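Local structure of putative metal binding protein RUMGNA_00854 (Ruminococcus gnavus, 3U7Z) at residues K7-T12 with F25-K30; Q67-T72 with L95-G100. The protein binds calcium ions, though its biological role is unknown and may be connected with transport. One frame throughout, in Å; residues are numbered along the deposited sequence.

Contact 1: residues K7-T12 with F25-K30; sequences KHITVT and FDTDAK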
loop_
_atom_site.group_PDB
_atom_site.type_symbol
_atom_site.label_atom_id
_atom_site.label_comp_id
_atom_site.label_asym_id
_atom_site.label_seq_id
_atom_site.Cartn_x
_atom_site.Cartn_y
_atom_site.Cartn_z
ATOM N N LYS A 7 7.670 -13.327 -7.918
ATOM C CA LYS A 7 6.513 -12.677 -8.521
ATOM C C LYS A 7 6.960 -11.265 -8.895
ATOM O O LYS A 7 7.749 -10.657 -8.169
ATOM C CB LYS A 7 5.413 -12.611 -7.485
ATOM C CG LYS A 7 4.948 -13.998 -7.033
ATOM C CD LYS A 7 3.952 -13.870 -5.922
ATOM C CE LYS A 7 3.828 -15.137 -5.077
ATOM N NZ LYS A 7 4.938 -15.180 -4.070
ATOM N N HIS A 8 6.425 -10.767 -9.990
ATOM C CA HIS A 8 6.748 -9.427 -10.472
ATOM C C HIS A 8 5.492 -8.604 -10.335
ATOM O O HIS A 8 4.490 -8.875 -10.982
ATOM C CB HIS A 8 7.189 -9.543 -11.943
ATOM C CG HIS A 8 8.247 -10.576 -12.152
ATOM N ND1 HIS A 8 9.513 -10.443 -11.643
ATOM C CD2 HIS A 8 8.178 -11.824 -12.673
ATOM C CE1 HIS A 8 10.209 -11.546 -11.900
ATOM N NE2 HIS A 8 9.416 -12.400 -12.515
ATOM N N ILE A 9 5.595 -7.592 -9.489
ATOM C CA ILE A 9 4.451 -6.731 -9.225
ATOM C C ILE A 9 4.809 -5.260 -9.304
ATOM O O ILE A 9 5.976 -4.870 -9.307
ATOM C CB ILE A 9 3.790 -7.039 -7.878
ATOM C CG1 ILE A 9 4.630 -6.589 -6.718
ATOM C CG2 ILE A 9 3.544 -8.529 -7.744
ATOM C CD1 ILE A 9 3.893 -6.557 -5.427
ATOM N N THR A 10 3.773 -4.449 -9.388
ATOM C CA THR A 10 3.965 -2.996 -9.293
ATOM C C THR A 10 3.095 -2.426 -8.198
ATOM O O THR A 10 2.042 -2.972 -7.899
ATOM C CB THR A 10 3.637 -2.268 -10.595
ATOM O OG1 THR A 10 2.301 -2.444 -10.973
ATOM C CG2 THR A 10 4.435 -2.829 -11.721
ATOM N N VAL A 11 3.622 -1.411 -7.521
ATOM C CA VAL A 11 2.894 -0.651 -6.521
ATOM C C VAL A 11 2.995 0.793 -6.955
ATOM O O VAL A 11 4.095 1.333 -7.073
ATOM C CB VAL A 11 3.486 -0.830 -5.151
ATOM C CG1 VAL A 11 2.718 0.026 -4.129
ATOM C CG2 VAL A 11 3.499 -2.315 -4.758
ATOM N N THR A 12 1.852 1.435 -7.179
ATOM C CA THR A 12 1.814 2.845 -7.525
ATOM C C THR A 12 1.275 3.630 -6.351
ATOM O O THR A 12 0.264 3.258 -5.768
ATOM C CB THR A 12 0.950 3.089 -8.754
ATOM O OG1 THR A 12 1.457 2.329 -9.860
ATOM C CG2 THR A 12 0.921 4.542 -9.147
ATOM N N PHE A 25 8.472 -4.391 -7.970
ATOM C CA PHE A 25 9.104 -5.367 -7.113
ATOM C C PHE A 25 9.172 -6.746 -7.763
ATOM O O PHE A 25 8.245 -7.210 -8.401
ATOM C CB PHE A 25 8.322 -5.485 -5.831
ATOM C CG PHE A 25 8.302 -4.243 -5.024
ATOM C CD1 PHE A 25 9.287 -3.998 -4.072
ATOM C CD2 PHE A 25 7.255 -3.341 -5.131
ATOM C CE1 PHE A 25 9.263 -2.828 -3.291
ATOM C CE2 PHE A 25 7.216 -2.167 -4.330
ATOM C CZ PHE A 25 8.197 -1.921 -3.436
ATOM N N ASP A 26 10.318 -7.384 -7.585
ATOM C CA ASP A 26 10.483 -8.778 -7.933
ATOM C C ASP A 26 10.657 -9.502 -6.594
ATOM O O ASP A 26 11.663 -9.348 -5.936
ATOM C CB ASP A 26 11.699 -8.921 -8.858
ATOM C CG ASP A 26 11.619 -7.990 -10.093
ATOM O OD1 ASP A 26 10.737 -8.185 -10.947
ATOM O OD2 ASP A 26 12.422 -7.031 -10.182
ATOM N N THR A 27 9.667 -10.286 -6.187
ATOM C CA THR A 27 9.536 -10.671 -4.778
ATOM C C THR A 27 9.057 -12.100 -4.634
ATOM O O THR A 27 8.282 -12.553 -5.425
ATOM C CB THR A 27 8.561 -9.677 -4.035
ATOM O OG1 THR A 27 8.373 -10.095 -2.688
ATOM C CG2 THR A 27 7.184 -9.632 -4.726
ATOM N N ASP A 28 9.507 -12.772 -3.574
ATOM C CA ASP A 28 8.973 -14.095 -3.186
ATOM C C ASP A 28 8.037 -13.978 -1.989
ATOM O O ASP A 28 7.617 -14.990 -1.411
ATOM C CB ASP A 28 10.096 -15.120 -2.915
ATOM C CG ASP A 28 11.378 -14.475 -2.396
ATOM O OD1 ASP A 28 11.300 -13.783 -1.355
ATOM O OD2 ASP A 28 12.445 -14.615 -3.054
ATOM N N ALA A 29 7.686 -12.741 -1.645
ATOM C CA ALA A 29 6.749 -12.456 -0.567
ATOM C C ALA A 29 5.370 -13.042 -0.814
ATOM O O ALA A 29 4.855 -13.116 -1.954
ATOM C CB ALA A 29 6.624 -10.957 -0.369
ATOM N N LYS A 30 4.768 -13.469 0.286
ATOM C CA LYS A 30 3.454 -13.989 0.259
ATOM C C LYS A 30 2.494 -12.830 0.346
ATOM O O LYS A 30 1.465 -12.915 -0.262
ATOM C CB LYS A 30 3.241 -14.973 1.435
ATOM C CG LYS A 30 1.807 -15.516 1.628
ATOM C CD LYS A 30 1.304 -16.457 0.547
ATOM C CE LYS A 30 -0.020 -17.114 0.959
ATOM N NZ LYS A 30 -0.836 -17.512 -0.224
#
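Phe-25 and Ile-9 make a hydrogen-bonded antiparallel pair: Ile-9 N gives to Phe-25 O at 2.9 Å, and Phe-25 N returns the bond to Ile-9 O. CG1 of Ile-9 stands between its own backbone N and carbonyl carbon (chi1 72°), where it passes CB of Phe-25 at 4.0 Å. Farther out, Val-11 CG2 comes obliquely to the phenyl ring and touches CE2 of Phe-25 at 3.7 Å.

Asp-26 faces the other way, together with His-8, in a non-hydrogen-bonded pair joined instead through the side chains. His-8 ND1 donates to Asp-26 OD1 at 2.7 Å; the oxygen lies near the imidazole plane and is met on its anti side, with ring and carboxylate turned 66° apart. The bond shows that ND1 carries a hydrogen and helps fix the ring's rotation. His-8 N bonds to OD1 of Asp-89, a calcium-binding residue, and the His-8 side chain lies about 4 Å from a bound calcium ion.

Thr-27 points to the face of Phe-25 and Ile-9, which Lys-7 shares, and Lys-7 N gives to Thr-27 O at 2.7 Å. Thr-27 OG1 accepts from Ala-29 N at 2.9 Å, an ST turn at the strand's end. Lys-7 extends toward Ala-29 and bends at its last torsion (chi4 82°), bringing NZ to Ala-29 O at 3.0 Å from above the carbonyl plane.

The whole belongs to the hairpin of strands 7-14 and 20-27, the latter outermost in the five-stranded sheet. Val-35 of helix 32-38 packs on Phe-25 and Thr-27, while strand 92-99 runs parallel to 7-14 on its far side.

Contact 2: residues Q67-T72 with L95-G100; sequences QWWCIT and LTLKEG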
loop_
_atom_site.group_PDB
_atom_site.type_symbol
_atom_site.label_atom_id
_atom_site.label_comp_id
_atom_site.label_asym_id
_atom_site.label_seq_id
_atom_site.Cartn_x
_atom_site.Cartn_y
_atom_site.Cartn_z
ATOM N N GLN A 67 -7.725 12.112 6.539
ATOM C CA GLN A 67 -6.973 11.500 5.451
ATOM C C GLN A 67 -6.531 10.107 5.843
ATOM O O GLN A 67 -6.268 9.841 7.016
ATOM C CB GLN A 67 -5.752 12.316 5.130
ATOM C CG GLN A 67 -6.040 13.674 4.637
ATOM C CD GLN A 67 -4.816 14.508 4.383
ATOM O OE1 GLN A 67 -3.684 14.127 4.678
ATOM N NE2 GLN A 67 -5.056 15.703 3.853
ATOM N N TRP A 68 -6.452 9.238 4.840
ATOM C CA TRP A 68 -6.078 7.869 5.066
ATOM C C TRP A 68 -5.577 7.262 3.776
ATOM O O TRP A 68 -5.966 7.626 2.671
ATOM C CB TRP A 68 -7.260 7.050 5.612
ATOM C CG TRP A 68 -8.518 7.106 4.796
ATOM C CD1 TRP A 68 -9.396 8.156 4.760
ATOM C CD2 TRP A 68 -9.114 6.082 4.050
ATOM N NE1 TRP A 68 -10.452 7.870 3.979
ATOM C CE2 TRP A 68 -10.327 6.588 3.529
ATOM C CE3 TRP A 68 -8.714 4.802 3.683
ATOM C CZ2 TRP A 68 -11.121 5.853 2.694
ATOM C CZ3 TRP A 68 -9.563 4.063 2.909
ATOM C CH2 TRP A 68 -10.748 4.591 2.420
ATOM N N TRP A 69 -4.666 6.303 3.914
ATOM C CA TRP A 69 -4.120 5.534 2.791
ATOM C C TRP A 69 -5.011 4.357 2.491
ATOM O O TRP A 69 -5.413 3.588 3.368
ATOM C CB TRP A 69 -2.709 5.054 3.096
ATOM C CG TRP A 69 -1.732 6.172 3.063
ATOM C CD1 TRP A 69 -1.142 6.825 4.164
ATOM C CD2 TRP A 69 -1.195 6.803 1.901
ATOM N NE1 TRP A 69 -0.321 7.810 3.710
ATOM C CE2 TRP A 69 -0.340 7.831 2.344
ATOM C CE3 TRP A 69 -1.340 6.577 0.544
ATOM C CZ2 TRP A 69 0.384 8.609 1.445
ATOM C CZ3 TRP A 69 -0.663 7.370 -0.348
ATOM C CH2 TRP A 69 0.198 8.377 0.121
ATOM N N CYS A 70 -5.328 4.212 1.204
ATOM C CA CYS A 70 -6.201 3.169 0.710
ATOM C C CYS A 70 -5.491 2.248 -0.247
ATOM O O CYS A 70 -4.821 2.710 -1.147
ATOM C CB CYS A 70 -7.369 3.852 -0.017
ATOM S SG CYS A 70 -8.376 2.621 -0.873
ATOM N N ILE A 71 -5.665 0.958 -0.063
ATOM C CA ILE A 71 -5.054 -0.047 -0.937
ATOM C C ILE A 71 -6.072 -0.479 -1.985
ATOM O O ILE A 71 -7.181 -0.876 -1.636
ATOM C CB ILE A 71 -4.637 -1.338 -0.204
ATOM C CG1 ILE A 71 -3.710 -1.038 0.980
ATOM C CG2 ILE A 71 -3.922 -2.351 -1.158
ATOM C CD1 ILE A 71 -3.467 -2.172 1.975
ATOM N N THR A 72 -5.686 -0.463 -3.267
ATOM C CA THR A 72 -6.502 -1.043 -4.338
ATOM C C THR A 72 -5.611 -1.937 -5.173
ATOM O O THR A 72 -4.390 -1.909 -5.054
ATOM C CB THR A 72 -7.217 0.006 -5.183
ATOM O OG1 THR A 72 -6.276 0.960 -5.645
ATOM C CG2 THR A 72 -8.276 0.682 -4.397
ATOM N N LEU A 95 -1.596 2.528 -3.760
ATOM C CA LEU A 95 -1.780 3.128 -2.411
ATOM C C LEU A 95 -2.144 4.592 -2.677
ATOM O O LEU A 95 -1.356 5.349 -3.232
ATOM C CB LEU A 95 -0.519 3.043 -1.560
ATOM C CG LEU A 95 -0.072 1.631 -1.286
ATOM C CD1 LEU A 95 1.325 1.561 -0.724
ATOM C CD2 LEU A 95 -0.996 0.910 -0.422
ATOM N N THR A 96 -3.362 4.993 -2.310
ATOM C CA THR A 96 -3.881 6.302 -2.614
ATOM C C THR A 96 -4.223 7.027 -1.355
ATOM O O THR A 96 -4.857 6.490 -0.484
ATOM C CB THR A 96 -5.164 6.213 -3.460
ATOM O OG1 THR A 96 -4.856 5.459 -4.617
ATOM C CG2 THR A 96 -5.678 7.574 -3.888
ATOM N N LEU A 97 -3.809 8.279 -1.302
ATOM C CA LEU A 97 -4.192 9.145 -0.188
ATOM C C LEU A 97 -5.607 9.644 -0.409
ATOM O O LEU A 97 -5.834 10.418 -1.312
ATOM C CB LEU A 97 -3.206 10.271 0.040
ATOM C CG LEU A 97 -3.352 11.040 1.350
ATOM C CD1 LEU A 97 -3.246 10.218 2.588
ATOM C CD2 LEU A 97 -2.373 12.197 1.379
ATOM N N LYS A 98 -6.531 9.230 0.479
ATOM C CA LYS A 98 -7.916 9.592 0.395
ATOM C C LYS A 98 -8.240 10.538 1.541
ATOM O O LYS A 98 -7.540 10.631 2.520
ATOM C CB LYS A 98 -8.807 8.353 0.425
ATOM C CG LYS A 98 -8.716 7.472 -0.783
ATOM C CD LYS A 98 -9.747 6.305 -0.754
ATOM C CE LYS A 98 -9.606 5.416 -1.991
ATOM N NZ LYS A 98 -10.257 4.072 -1.862
ATOM N N GLU A 99 -9.377 11.218 1.408
ATOM C CA GLU A 99 -9.870 12.146 2.414
ATOM C C GLU A 99 -11.362 11.884 2.625
ATOM O O GLU A 99 -12.136 11.868 1.680
ATOM C CB GLU A 99 -9.660 13.611 2.004
ATOM C CG GLU A 99 -8.322 13.927 1.406
ATOM C CD GLU A 99 -8.074 15.415 1.357
ATOM O OE1 GLU A 99 -8.723 16.095 0.528
ATOM O OE2 GLU A 99 -7.247 15.892 2.163
ATOM N N GLY A 100 -11.741 11.635 3.858
ATOM C CA GLY A 100 -13.150 11.401 4.213
ATOM C C GLY A 100 -13.678 10.054 3.802
ATOM O O GLY A 100 -12.930 9.168 3.476
HETATM O O HOH W 1 -5.575 2.909 -3.849
#
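Lys-98 lays its aliphatic chain over one face of the Trp-68 indole, and Leu-97 CD1 covers a face of Trp-69; the two indoles, successive on strand 67-73, go to opposite faces of the sheet. The strand order of this mixed sheet, with helix 32-38 packed on it, is consistent with a ubiquitin-like beta-grasp fold. Lys-98 CB sits 4.0 Å from the centroid of the five-membered ring of Trp-68, a CH-pi contact, and CD meets CZ2 of Trp-68 at 3.7 Å. At the indole edge, Trp-68 NE1 donates to Gly-100 O at 2.8 Å, with the acceptor close to the ring plane.

Leu-97 CD1 lies 3.9 Å from the five-membered ring centroid of Trp-69. The edge of this indole looks into the opposite backbone, where CZ3 of Trp-69 is 3.6 Å from Leu-95 O. Beyond, Ile-71 and Leu-95 run side by side, and Leu-36 of helix 32-38 packs on Leu-95.

Trp-68 with Lys-98 and Cys-70 with Thr-96 are the hydrogen-bonded pairs. One water ties the Thr-96 end together: it donates to Cys-70 O and Thr-72 OG1 and sits 2.8 Å from Thr-96 OG1.

Both contacts belong to one sheet and meet where its parallel inner strands, 7-14 and 92-99, lie side by side: Thr-12 O probably accepts from Leu-95 N, and Val-11 packs on Leu-95. Both are partly buried. Contact 1, a hairpin of consecutive strands at the sheet margin, is the more exposed; contact 2 joins strands farther apart in the sequence and buries more surface. The helix-side face holds Ile-9, Val-11 and Phe-25 with Thr-27 and Lys-7 at the end of the hairpin in contact 1, indole and leucine in contact 2. On the other face, contact 1 offers a histidine-carboxylate pair close to a bound calcium ion, whereas contact 2 sets a lysine chain against an indole, with a bridging water farther along at Thr-96.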